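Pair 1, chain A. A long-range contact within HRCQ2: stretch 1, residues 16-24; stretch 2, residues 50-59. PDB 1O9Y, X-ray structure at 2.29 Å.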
# COMPACT_ATOMS: atom_id res chain seq x y z
N ALA A 16 -10.04 10.32 16.91
CA ALA A 16 -9.60 10.61 15.55
C ALA A 16 -8.47 11.64 15.53
O ALA A 16 -8.64 12.79 15.96
CB ALA A 16 -10.78 11.08 14.69
N LEU A 17 -7.31 11.21 15.04
CA LEU A 17 -6.15 12.08 14.95
C LEU A 17 -5.93 12.52 13.52
O LEU A 17 -6.01 11.70 12.60
CB LEU A 17 -4.89 11.41 15.50
CG LEU A 17 -4.90 10.77 16.90
CD1 LEU A 17 -3.70 9.83 17.06
CD2 LEU A 17 -4.90 11.81 17.99
N ASP A 18 -5.69 13.82 13.33
CA ASP A 18 -5.37 14.38 12.02
C ASP A 18 -3.86 14.36 11.86
O ASP A 18 -3.16 15.17 12.44
CB ASP A 18 -5.87 15.83 11.89
CG ASP A 18 -7.39 15.92 11.80
OD1 ASP A 18 -8.03 15.06 11.14
OD2 ASP A 18 -8.03 16.83 12.37
N LEU A 19 -3.37 13.42 11.07
CA LEU A 19 -1.94 13.24 10.91
C LEU A 19 -1.48 13.83 9.59
O LEU A 19 -2.23 13.90 8.62
CB LEU A 19 -1.55 11.77 11.03
CG LEU A 19 -2.06 10.99 12.26
CD1 LEU A 19 -1.67 9.52 12.11
CD2 LEU A 19 -1.52 11.54 13.57
N THR A 20 -0.22 14.25 9.58
CA THR A 20 0.37 14.89 8.42
C THR A 20 1.58 14.09 7.91
O THR A 20 2.36 13.57 8.72
CB THR A 20 0.78 16.33 8.83
OG1 THR A 20 -0.41 17.12 9.03
CG2 THR A 20 1.47 17.03 7.70
N LEU A 21 1.72 13.97 6.59
CA LEU A 21 2.98 13.52 6.01
C LEU A 21 3.91 14.69 5.93
O LEU A 21 3.55 15.74 5.41
CB LEU A 21 2.78 12.91 4.63
CG LEU A 21 2.78 11.38 4.56
CD1 LEU A 21 1.69 10.85 5.47
CD2 LEU A 21 2.59 10.88 3.12
N ARG A 22 5.11 14.53 6.49
CA ARG A 22 6.10 15.59 6.51
C ARG A 22 7.32 15.17 5.69
O ARG A 22 7.94 14.14 5.96
CB ARG A 22 6.52 15.91 7.95
CG ARG A 22 6.99 17.33 8.17
CD ARG A 22 6.63 17.90 9.56
NE ARG A 22 5.26 18.39 9.65
CZ ARG A 22 4.81 19.18 10.63
N CYS A 23 7.64 15.99 4.69
CA CYS A 23 8.70 15.69 3.74
C CYS A 23 9.92 16.58 3.91
O CYS A 23 10.65 16.85 2.95
CB CYS A 23 8.15 15.83 2.32
SG CYS A 23 7.23 14.35 1.90
N GLY A 24 10.12 17.03 5.14
CA GLY A 24 11.28 17.80 5.48
C GLY A 24 10.93 19.20 5.88
O GLY A 24 9.76 19.57 6.02
N GLY A 50 12.41 10.65 -1.24
CA GLY A 50 11.66 9.41 -1.13
C GLY A 50 11.16 9.09 0.26
O GLY A 50 10.43 8.12 0.43
N HIS A 51 11.50 9.90 1.26
CA HIS A 51 11.13 9.62 2.64
C HIS A 51 10.15 10.63 3.24
O HIS A 51 10.01 11.75 2.74
CB HIS A 51 12.38 9.48 3.51
CG HIS A 51 13.27 8.35 3.08
ND1 HIS A 51 13.08 7.05 3.52
CD2 HIS A 51 14.30 8.30 2.21
CE1 HIS A 51 13.98 6.26 2.96
NE2 HIS A 51 14.73 7.00 2.16
N ALA A 52 9.45 10.21 4.29
CA ALA A 52 8.54 11.10 4.99
C ALA A 52 8.36 10.62 6.42
O ALA A 52 8.57 9.45 6.70
CB ALA A 52 7.17 11.17 4.27
N THR A 53 8.03 11.55 7.31
CA THR A 53 7.55 11.20 8.64
C THR A 53 6.03 11.36 8.73
O THR A 53 5.43 12.25 8.10
CB THR A 53 8.23 12.02 9.77
OG1 THR A 53 8.16 13.43 9.47
CG2 THR A 53 9.71 11.72 9.87
N LEU A 54 5.43 10.49 9.52
CA LEU A 54 4.02 10.64 9.88
C LEU A 54 3.97 11.46 11.16
O LEU A 54 4.61 11.10 12.15
CB LEU A 54 3.39 9.27 10.07
CG LEU A 54 1.88 9.19 10.16
CD1 LEU A 54 1.21 9.80 8.94
CD2 LEU A 54 1.47 7.73 10.34
N CYS A 55 3.20 12.54 11.15
CA CYS A 55 3.25 13.55 12.20
C CYS A 55 1.89 13.95 12.76
O CYS A 55 0.91 14.13 12.03
CB CYS A 55 3.96 14.80 11.69
SG CYS A 55 5.76 14.64 11.54
N HIS A 56 1.84 14.06 14.09
CA HIS A 56 0.70 14.66 14.78
C HIS A 56 1.19 15.97 15.40
O HIS A 56 1.94 15.97 16.38
CB HIS A 56 0.14 13.75 15.88
CG HIS A 56 -0.97 14.38 16.66
ND1 HIS A 56 -0.79 14.91 17.92
CD2 HIS A 56 -2.26 14.64 16.32
CE1 HIS A 56 -1.92 15.44 18.34
NE2 HIS A 56 -2.83 15.29 17.39
N GLY A 57 0.76 17.09 14.81
CA GLY A 57 1.28 18.39 15.18
C GLY A 57 2.74 18.40 14.77
O GLY A 57 3.05 18.16 13.60
N GLU A 58 3.63 18.65 15.72
CA GLU A 58 5.05 18.56 15.43
C GLU A 58 5.67 17.28 15.99
O GLU A 58 6.89 17.15 16.01
CB GLU A 58 5.78 19.81 15.94
CG GLU A 58 6.10 20.81 14.83
CD GLU A 58 4.89 21.19 14.00
N GLN A 59 4.84 16.35 16.43
CA GLN A 59 5.33 15.07 16.94
C GLN A 59 5.36 13.95 15.88
O GLN A 59 4.33 13.60 15.30
CB GLN A 59 4.53 14.60 18.15
CG GLN A 59 4.58 15.53 19.34
CD GLN A 59 3.95 14.90 20.56
OE1 GLN A 59 2.72 14.81 20.65
NE2 GLN A 59 4.78 14.43 21.50
O HOH W 1 -1.14 16.70 12.57

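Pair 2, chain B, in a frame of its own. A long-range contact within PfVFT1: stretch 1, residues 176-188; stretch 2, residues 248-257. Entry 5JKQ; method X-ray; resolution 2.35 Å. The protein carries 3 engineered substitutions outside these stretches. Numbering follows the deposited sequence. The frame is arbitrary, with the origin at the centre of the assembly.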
# COMPACT_ATOMS: atom_id res chain seq x y z
N LYS B 176 -1.38 -5.92 0.41
CA LYS B 176 -1.49 -5.79 -1.04
C LYS B 176 -2.94 -5.88 -1.50
O LYS B 176 -3.79 -6.43 -0.79
CB LYS B 176 -0.67 -6.88 -1.74
CG LYS B 176 0.74 -7.06 -1.21
CD LYS B 176 1.46 -8.15 -1.98
CE LYS B 176 2.76 -8.56 -1.31
NZ LYS B 176 3.93 -8.44 -2.22
N HIS B 177 -3.21 -5.34 -2.68
CA HIS B 177 -4.44 -5.66 -3.40
C HIS B 177 -4.06 -6.10 -4.81
O HIS B 177 -2.99 -5.73 -5.31
CB HIS B 177 -5.41 -4.47 -3.42
CG HIS B 177 -5.04 -3.38 -4.38
ND1 HIS B 177 -4.41 -2.22 -3.98
CD2 HIS B 177 -5.24 -3.26 -5.71
CE1 HIS B 177 -4.23 -1.43 -5.03
NE2 HIS B 177 -4.72 -2.04 -6.09
N SER B 178 -4.91 -6.90 -5.43
CA SER B 178 -4.60 -7.47 -6.74
C SER B 178 -5.20 -6.65 -7.87
O SER B 178 -6.05 -5.79 -7.65
CB SER B 178 -5.11 -8.92 -6.81
OG SER B 178 -4.57 -9.58 -7.95
N ASN B 179 -4.74 -6.92 -9.09
CA ASN B 179 -5.22 -6.24 -10.28
C ASN B 179 -5.94 -7.22 -11.21
O ASN B 179 -5.33 -8.16 -11.72
CB ASN B 179 -4.07 -5.56 -11.01
CG ASN B 179 -3.42 -4.47 -10.19
OD1 ASN B 179 -3.81 -3.31 -10.28
ND2 ASN B 179 -2.44 -4.84 -9.38
N LYS B 180 -7.23 -6.99 -11.41
CA LYS B 180 -8.02 -7.85 -12.28
C LYS B 180 -7.99 -7.35 -13.71
O LYS B 180 -7.77 -6.16 -13.96
CB LYS B 180 -9.46 -7.94 -11.77
CG LYS B 180 -9.56 -8.34 -10.30
CD LYS B 180 -10.99 -8.53 -9.86
CE LYS B 180 -11.09 -8.80 -8.37
NZ LYS B 180 -10.31 -10.00 -7.96
N ILE B 181 -8.18 -8.27 -14.65
CA ILE B 181 -8.15 -7.94 -16.07
C ILE B 181 -9.48 -8.33 -16.70
O ILE B 181 -9.84 -9.51 -16.69
CB ILE B 181 -6.99 -8.67 -16.80
CG1 ILE B 181 -5.65 -8.25 -16.20
CG2 ILE B 181 -7.02 -8.37 -18.30
CD1 ILE B 181 -4.47 -9.08 -16.67
N MSE B 182 -10.20 -7.35 -17.22
CA MSE B 182 -11.43 -7.65 -17.94
C MSE B 182 -11.20 -7.57 -19.44
O MSE B 182 -10.51 -6.67 -19.94
CB MSE B 182 -12.57 -6.72 -17.50
CG MSE B 182 -12.34 -5.24 -17.67
SE MSE B 182 -13.99 -4.29 -17.22
CE MSE B 182 -15.06 -4.82 -18.75
N ILE B 183 -11.78 -8.52 -20.16
CA ILE B 183 -11.54 -8.68 -21.59
C ILE B 183 -12.74 -9.36 -22.24
O ILE B 183 -13.48 -10.10 -21.59
CB ILE B 183 -10.26 -9.52 -21.84
CG1 ILE B 183 -9.95 -9.60 -23.34
CG2 ILE B 183 -10.39 -10.91 -21.23
CD1 ILE B 183 -8.59 -10.22 -23.66
N LEU B 184 -12.95 -9.09 -23.53
CA LEU B 184 -14.02 -9.73 -24.28
C LEU B 184 -13.77 -11.23 -24.41
O LEU B 184 -12.65 -11.64 -24.73
CB LEU B 184 -14.16 -9.09 -25.66
CG LEU B 184 -14.59 -7.62 -25.66
CD1 LEU B 184 -14.29 -6.97 -27.00
CD2 LEU B 184 -16.07 -7.51 -25.33
N LYS B 185 -14.80 -12.03 -24.16
CA LYS B 185 -14.68 -13.48 -24.25
C LYS B 185 -14.27 -13.95 -25.63
O LYS B 185 -13.66 -15.01 -25.78
CB LYS B 185 -16.01 -14.14 -23.87
CG LYS B 185 -16.20 -14.37 -22.38
CD LYS B 185 -16.85 -15.71 -22.10
CE LYS B 185 -16.79 -16.06 -20.62
NZ LYS B 185 -17.59 -17.26 -20.29
N GLU B 186 -14.61 -13.16 -26.64
CA GLU B 186 -14.42 -13.56 -28.03
C GLU B 186 -12.95 -13.82 -28.37
O GLU B 186 -12.66 -14.53 -29.34
CB GLU B 186 -14.98 -12.48 -28.96
CG GLU B 186 -14.32 -11.13 -28.84
CD GLU B 186 -15.08 -10.04 -29.56
OE1 GLU B 186 -16.20 -9.69 -29.11
OE2 GLU B 186 -14.57 -9.52 -30.57
N TYR B 187 -12.04 -13.27 -27.58
CA TYR B 187 -10.61 -13.45 -27.83
C TYR B 187 -10.09 -14.78 -27.30
O TYR B 187 -8.96 -15.17 -27.58
CB TYR B 187 -9.81 -12.30 -27.22
CG TYR B 187 -10.01 -10.98 -27.93
CD1 TYR B 187 -9.51 -10.79 -29.21
CD2 TYR B 187 -10.68 -9.94 -27.32
CE1 TYR B 187 -9.69 -9.59 -29.87
CE2 TYR B 187 -10.86 -8.73 -27.97
CZ TYR B 187 -10.37 -8.56 -29.24
OH TYR B 187 -10.55 -7.36 -29.90
N ASN B 188 -10.93 -15.48 -26.54
CA ASN B 188 -10.58 -16.79 -25.99
C ASN B 188 -9.39 -16.70 -25.03
O ASN B 188 -8.59 -17.63 -24.92
CB ASN B 188 -10.27 -17.77 -27.12
CG ASN B 188 -10.37 -19.23 -26.69
OD1 ASN B 188 -11.12 -19.57 -25.77
ND2 ASN B 188 -9.62 -20.09 -27.35
N HIS B 248 -9.93 -0.64 -26.51
CA HIS B 248 -8.82 -1.15 -25.70
C HIS B 248 -8.98 -2.66 -25.50
O HIS B 248 -10.05 -3.13 -25.13
CB HIS B 248 -8.77 -0.43 -24.35
CG HIS B 248 -8.55 1.04 -24.46
ND1 HIS B 248 -9.43 1.88 -25.11
CD2 HIS B 248 -7.54 1.83 -24.01
CE1 HIS B 248 -8.98 3.12 -25.05
NE2 HIS B 248 -7.84 3.12 -24.38
N ILE B 249 -7.90 -3.40 -25.73
CA ILE B 249 -7.95 -4.86 -25.72
C ILE B 249 -8.33 -5.41 -24.35
O ILE B 249 -9.03 -6.43 -24.26
CB ILE B 249 -6.60 -5.47 -26.16
CG1 ILE B 249 -6.71 -6.99 -26.33
CG2 ILE B 249 -5.48 -5.11 -25.18
CD1 ILE B 249 -7.65 -7.42 -27.46
N ILE B 250 -7.89 -4.75 -23.28
CA ILE B 250 -8.25 -5.15 -21.93
C ILE B 250 -8.50 -3.94 -21.04
O ILE B 250 -8.11 -2.81 -21.37
CB ILE B 250 -7.15 -6.02 -21.26
CG1 ILE B 250 -5.84 -5.24 -21.10
CG2 ILE B 250 -6.93 -7.30 -22.07
CD1 ILE B 250 -4.85 -5.91 -20.18
N GLY B 251 -9.15 -4.19 -19.92
CA GLY B 251 -9.34 -3.19 -18.88
C GLY B 251 -8.75 -3.71 -17.59
O GLY B 251 -9.06 -4.82 -17.16
N VAL B 252 -7.87 -2.92 -16.98
CA VAL B 252 -7.24 -3.29 -15.72
C VAL B 252 -7.92 -2.54 -14.58
O VAL B 252 -8.04 -1.32 -14.61
CB VAL B 252 -5.73 -2.96 -15.71
CG1 VAL B 252 -5.06 -3.59 -14.50
CG2 VAL B 252 -5.07 -3.44 -16.99
N ILE B 253 -8.35 -3.29 -13.57
CA ILE B 253 -9.11 -2.71 -12.47
C ILE B 253 -9.03 -3.60 -11.23
O ILE B 253 -8.91 -4.82 -11.34
CB ILE B 253 -10.59 -2.49 -12.90
CG1 ILE B 253 -11.30 -1.58 -11.90
CG2 ILE B 253 -11.32 -3.82 -13.08
CD1 ILE B 253 -12.50 -0.87 -12.49
N SER B 254 -9.09 -2.97 -10.06
CA SER B 254 -8.91 -3.69 -8.80
C SER B 254 -10.19 -4.33 -8.28
O SER B 254 -10.15 -5.20 -7.41
CB SER B 254 -8.35 -2.74 -7.74
OG SER B 254 -7.16 -2.11 -8.19
N GLY B 255 -11.34 -3.90 -8.80
CA GLY B 255 -12.62 -4.41 -8.35
C GLY B 255 -13.72 -4.36 -9.39
O GLY B 255 -13.64 -3.62 -10.37
N ILE B 256 -14.76 -5.16 -9.15
CA ILE B 256 -15.90 -5.27 -10.05
C ILE B 256 -17.20 -4.98 -9.28
O ILE B 256 -17.70 -5.86 -8.57
CB ILE B 256 -15.98 -6.67 -10.70
CG1 ILE B 256 -14.67 -7.00 -11.43
CG2 ILE B 256 -17.17 -6.77 -11.64
CD1 ILE B 256 -14.35 -6.08 -12.61
N PRO B 257 -17.73 -3.76 -9.40
CA PRO B 257 -19.00 -3.40 -8.74
C PRO B 257 -20.18 -4.26 -9.17
O PRO B 257 -20.97 -4.69 -8.32
CB PRO B 257 -19.22 -1.94 -9.17
CG PRO B 257 -17.88 -1.44 -9.53
CD PRO B 257 -17.15 -2.61 -10.11

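Both pairs are two antiparallel strands in hydrogen-bonded register. The 14 central residues superpose with an RMSD of 0.8 Å. The strand directions differ by 150° in pair 1 and 157° in pair 2, and the axes approach to 4.5 and 4.6 Å.

Each pair has four backbone hydrogen bonds at matching positions. In pair 1, A:Thr20 N donates to A:Cys55 O at 2.7 Å and A:Cys55 N to A:Thr20 O at 2.8 Å. A:Arg22 and A:Thr53 form the second such couple. In pair 2, B:Lys180 N donates to B:Ile253 O at 2.7 Å and B:Ile253 N to B:Lys180 O at 3.0 Å. B:Met182 and B:Gly251 form the second couple. Between the couples lies a non-hydrogen-bonded pair, A:Leu21 with A:Leu54 and B:Ile181 with B:Val252. CA-H...O contacts support the ladder in both; A:Leu21 CA lies 3.5 Å from A:Thr53 O, and B:Ile181 CA 3.4 Å from B:Gly251 O.

The middle residues, A:Leu21 with A:Leu54 and B:Ile181 with B:Val252, are apolar in both pairs. In pair 1, A:Leu21 CD1 meets A:Leu54 CD1 at 3.7 Å. In pair 2, the closest apolar contact of B:Ile181 is diagonal: its CG2 lies 3.8 Å from B:Ile250 CD1. A:Ala52 matches B:Ile250, and A:Cys23 matches B:Ile183. The small A:Ala52 CB lies 4.0 Å from A:Cys23 SG. The longer isoleucines meet through B:Ile183 CD1 and B:Ile250 CG2 at 3.7 Å.

The other face differs more. A:Arg22 matches B:Met182, a selenomethionine, and A:Thr53 matches B:Gly251. A:Arg22 CB packs 3.3 Å from A:Thr53 OG1, and its CZ reaches to 3.6 Å from A:Gly57 O. A:Arg22 NE is buried without a polar partner. In pair 2, an ideal CB on B:Gly251 would lie only 3.0 Å from B:Met182 CG. The bare glycine leaves that space to the selenomethionine. A:Thr20 matches B:Lys180, whose longer chain brings CD to 4.3 Å from B:Ile256 CG1.

At one end, A:Leu17 and A:His56 match B:His177 and B:Ser254, so the histidine changes strand. A:Leu17 CD2 lies 4.1 Å from A:His56 NE2; B:His177 NE2 lies 3.2 Å from B:Ser254 OG. A:Leu19 matches B:Asn179. Both reach the same diagonal neighbour: A:Leu19 CB lies 4.0 Å from A:Leu54 CD1, and B:Asn179 CB lies 4.1 Å from B:Val252 CG1. A:Leu19 CD2 also packs 3.6 Å from A:His56 CB.

At the other end, A:His51 matches B:Ile249. Both CA-to-CB bonds point sideways. The end of A:His51 leads away from the other stretch, and that of B:Ile249 comes nearer. In pair 2, B:Ile249 CD1 sits over one face of the B:Tyr187 ring, 3.4 Å from B:Tyr187 CZ.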